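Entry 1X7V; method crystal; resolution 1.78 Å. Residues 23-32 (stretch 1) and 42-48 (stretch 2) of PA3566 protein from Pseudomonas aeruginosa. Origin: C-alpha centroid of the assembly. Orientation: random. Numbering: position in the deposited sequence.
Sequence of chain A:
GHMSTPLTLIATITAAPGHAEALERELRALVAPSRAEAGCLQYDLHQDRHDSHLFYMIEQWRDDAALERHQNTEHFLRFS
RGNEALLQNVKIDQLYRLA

Stretch 1 23-32: LERELRALVA
Stretch 2 42-48: QYDLHQD

A helix can pack on a strand without a single direct hydrogen bond between them, provided that side chains from one fill the hollows of the other. In PA3566 protein, residues 23-32 are helical (phi/psi mostly near -65/-40, with Leu 27 N to Leu 23 O at 2.8 Å) and 42-47 form an extended strand (Leu 45 at -99/139). Their axes approach to 8.3 Å and run nearly antiparallel, at 160°. The CA atoms pair Glu 24 with Gln 47 at 8.5 Å, Arg 28 with Leu 45 at 7.2 Å and Val 31 with Tyr 43 at 6.4 Å, so the gap narrows toward Tyr 43.

Strand alternation sets the pattern: Tyr 43, Leu 45 and Gln 47 point toward the helix, while Asp 44 points away. Leu 45 (chi1 t, chi2 p) is the central bump. Its CD2 enters a hollow lined by Leu 27 CB (3.8 Å), Arg 28 N (3.7 Å) and Arg 28 CG (3.8 Å), and its CB meets Val 31 CG2 at 3.9 Å. A branched aliphatic side chain suits this lining of backbone and side-chain carbon.

Tyr 43 (chi1 -163°, chi2 99°) is long enough to carry its OH to 3.6 Å from Leu 30 CB; its CE2 lies 4.1 Å from that same CB and 4.2 Å from Val 31 CG2. The CA-to-CB bond of Val 31 (chi1 t) points sideways, and its CG1 lies 3.6 Å from Tyr 43 O. Leu 27 and Leu 30, both m,t, are buried.

At the polar margin, water bridges a pair that forms no direct hydrogen bond. Glu 24 OE1 stands 3.9 Å from Gln 47 NE2; one water donates to Glu 24 OE1 (2.6 Å) and Gln 47 OE1 (2.8 Å), another donates to Glu 24 OE1 (2.6 Å) and weakly accepts from Gln 47 NE2 (3.3 Å). Long polar side chains, both t,t, suit this water-accessible end. Glu 24 also uses OE2 to bind NE of Arg 28 (m,t,t) in a 3.0 Å salt bridge. Altogether the contact buries 370 Å², both sides summed.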

# COMPACT_ATOMS: atom_id res chain seq x y z
N LEU A 23 -3.55 10.98 -6.19
CA LEU A 23 -2.99 9.89 -5.39
C LEU A 23 -3.83 8.57 -5.45
O LEU A 23 -3.28 7.45 -5.55
CB LEU A 23 -2.76 10.39 -3.95
CG LEU A 23 -2.21 9.30 -2.98
CD1 LEU A 23 -0.89 8.81 -3.56
CD2 LEU A 23 -2.10 9.75 -1.51
N GLU A 24 -5.15 8.67 -5.38
CA GLU A 24 -6.05 7.53 -5.52
C GLU A 24 -5.82 6.82 -6.85
O GLU A 24 -5.80 5.60 -6.87
CB GLU A 24 -7.51 7.99 -5.46
CG GLU A 24 -8.54 6.85 -5.69
CD GLU A 24 -9.99 7.34 -5.55
OE1 GLU A 24 -10.25 8.28 -4.74
OE2 GLU A 24 -10.87 6.76 -6.23
N ARG A 25 -5.68 7.59 -7.95
CA ARG A 25 -5.41 7.05 -9.29
C ARG A 25 -4.15 6.20 -9.22
O ARG A 25 -4.13 5.08 -9.69
CB ARG A 25 -5.24 8.18 -10.30
CG ARG A 25 -4.94 7.68 -11.65
CD ARG A 25 -5.09 8.75 -12.68
NE ARG A 25 -4.28 9.88 -12.34
CZ ARG A 25 -4.73 11.12 -12.17
NH1 ARG A 25 -6.01 11.49 -12.38
NH2 ARG A 25 -3.85 12.02 -11.84
N GLU A 26 -3.12 6.73 -8.59
CA GLU A 26 -1.84 6.06 -8.51
C GLU A 26 -1.88 4.82 -7.62
O GLU A 26 -1.31 3.78 -8.00
CB GLU A 26 -0.77 7.06 -8.04
CG GLU A 26 -0.50 8.17 -9.06
CD GLU A 26 -0.06 7.66 -10.46
OE1 GLU A 26 1.06 7.10 -10.54
OE2 GLU A 26 -0.81 7.83 -11.50
N LEU A 27 -2.52 4.94 -6.46
CA LEU A 27 -2.69 3.79 -5.52
C LEU A 27 -3.52 2.66 -6.13
O LEU A 27 -3.23 1.48 -5.96
CB LEU A 27 -3.31 4.27 -4.19
CG LEU A 27 -2.47 5.17 -3.32
CD1 LEU A 27 -3.26 5.75 -2.14
CD2 LEU A 27 -1.18 4.41 -2.83
N ARG A 28 -4.56 3.01 -6.88
CA ARG A 28 -5.45 1.97 -7.46
C ARG A 28 -4.64 1.03 -8.42
O ARG A 28 -4.87 -0.19 -8.52
CB ARG A 28 -6.61 2.60 -8.19
CG ARG A 28 -7.77 3.11 -7.31
CD ARG A 28 -8.80 3.79 -8.22
NE ARG A 28 -10.02 4.22 -7.54
CZ ARG A 28 -11.06 3.44 -7.24
NH1 ARG A 28 -11.09 2.16 -7.55
NH2 ARG A 28 -12.11 3.97 -6.62
N ALA A 29 -3.64 1.61 -9.05
CA ALA A 29 -2.82 0.92 -10.05
C ALA A 29 -2.05 -0.19 -9.39
O ALA A 29 -1.65 -1.18 -10.08
CB ALA A 29 -1.85 1.86 -10.70
N LEU A 30 -1.79 -0.03 -8.10
CA LEU A 30 -1.02 -1.06 -7.36
C LEU A 30 -1.77 -2.37 -7.11
O LEU A 30 -1.14 -3.43 -6.88
CB LEU A 30 -0.54 -0.48 -6.04
CG LEU A 30 0.55 0.59 -6.20
CD1 LEU A 30 0.80 1.32 -4.88
CD2 LEU A 30 1.80 -0.05 -6.63
N VAL A 31 -3.10 -2.30 -7.05
CA VAL A 31 -3.85 -3.35 -6.42
C VAL A 31 -3.87 -4.69 -7.19
O VAL A 31 -3.53 -5.74 -6.62
CB VAL A 31 -5.27 -2.82 -6.02
CG1 VAL A 31 -6.12 -3.94 -5.39
CG2 VAL A 31 -5.15 -1.64 -5.06
N ALA A 32 -4.29 -4.68 -8.46
CA ALA A 32 -4.41 -5.93 -9.20
C ALA A 32 -3.04 -6.62 -9.31
O ALA A 32 -2.94 -7.82 -9.03
CB ALA A 32 -5.00 -5.70 -10.56
N GLN A 42 -3.37 -10.68 1.09
CA GLN A 42 -4.39 -9.61 1.08
C GLN A 42 -3.69 -8.37 0.54
O GLN A 42 -2.56 -8.11 0.87
CB GLN A 42 -4.93 -9.32 2.49
CG GLN A 42 -6.00 -8.17 2.51
CD GLN A 42 -6.53 -7.85 3.89
OE1 GLN A 42 -5.99 -8.32 4.88
NE2 GLN A 42 -7.62 -7.04 3.95
N TYR A 43 -4.40 -7.59 -0.27
CA TYR A 43 -3.88 -6.30 -0.71
C TYR A 43 -5.09 -5.47 -1.11
O TYR A 43 -5.61 -5.60 -2.23
CB TYR A 43 -2.86 -6.43 -1.85
CG TYR A 43 -2.00 -5.20 -2.06
CD1 TYR A 43 -0.69 -5.11 -1.54
CD2 TYR A 43 -2.44 -4.17 -2.86
CE1 TYR A 43 0.10 -4.02 -1.77
CE2 TYR A 43 -1.67 -3.06 -3.10
CZ TYR A 43 -0.40 -2.98 -2.55
OH TYR A 43 0.33 -1.87 -2.80
N ASP A 44 -5.55 -4.68 -0.14
CA ASP A 44 -6.79 -3.95 -0.26
C ASP A 44 -6.58 -2.45 0.00
O ASP A 44 -5.94 -2.09 0.96
CB ASP A 44 -7.83 -4.52 0.75
CG ASP A 44 -8.32 -5.93 0.38
OD1 ASP A 44 -8.43 -6.26 -0.85
OD2 ASP A 44 -8.63 -6.69 1.34
N LEU A 45 -7.12 -1.62 -0.89
CA LEU A 45 -7.07 -0.17 -0.82
C LEU A 45 -8.37 0.42 -0.26
O LEU A 45 -9.44 -0.02 -0.58
CB LEU A 45 -6.85 0.42 -2.22
CG LEU A 45 -6.76 1.94 -2.33
CD1 LEU A 45 -5.64 2.53 -1.50
CD2 LEU A 45 -6.57 2.30 -3.83
N HIS A 46 -8.25 1.43 0.58
CA HIS A 46 -9.41 2.03 1.25
C HIS A 46 -9.21 3.56 1.30
O HIS A 46 -8.07 4.03 1.32
CB HIS A 46 -9.54 1.59 2.72
CG HIS A 46 -9.47 0.11 2.93
ND1 HIS A 46 -8.29 -0.59 2.81
CD2 HIS A 46 -10.43 -0.81 3.22
CE1 HIS A 46 -8.53 -1.88 3.04
NE2 HIS A 46 -9.81 -2.04 3.29
N GLN A 47 -10.30 4.30 1.40
CA GLN A 47 -10.20 5.74 1.63
C GLN A 47 -10.90 6.02 2.98
O GLN A 47 -11.94 5.43 3.31
CB GLN A 47 -10.84 6.51 0.53
CG GLN A 47 -10.58 7.98 0.57
CD GLN A 47 -11.23 8.64 -0.63
OE1 GLN A 47 -12.26 8.14 -1.12
NE2 GLN A 47 -10.61 9.71 -1.17
N ASP A 48 -10.28 6.88 3.75
CA ASP A 48 -10.88 7.40 4.99
C ASP A 48 -12.30 7.95 4.83
O ASP A 48 -12.61 8.60 3.84
CB ASP A 48 -10.01 8.52 5.50
CG ASP A 48 -10.29 8.88 6.95
OD1 ASP A 48 -9.71 8.20 7.84
OD2 ASP A 48 -11.04 9.83 7.23
O HOH W 1 -9.80 10.75 -4.15
O HOH W 2 -12.72 8.24 -3.89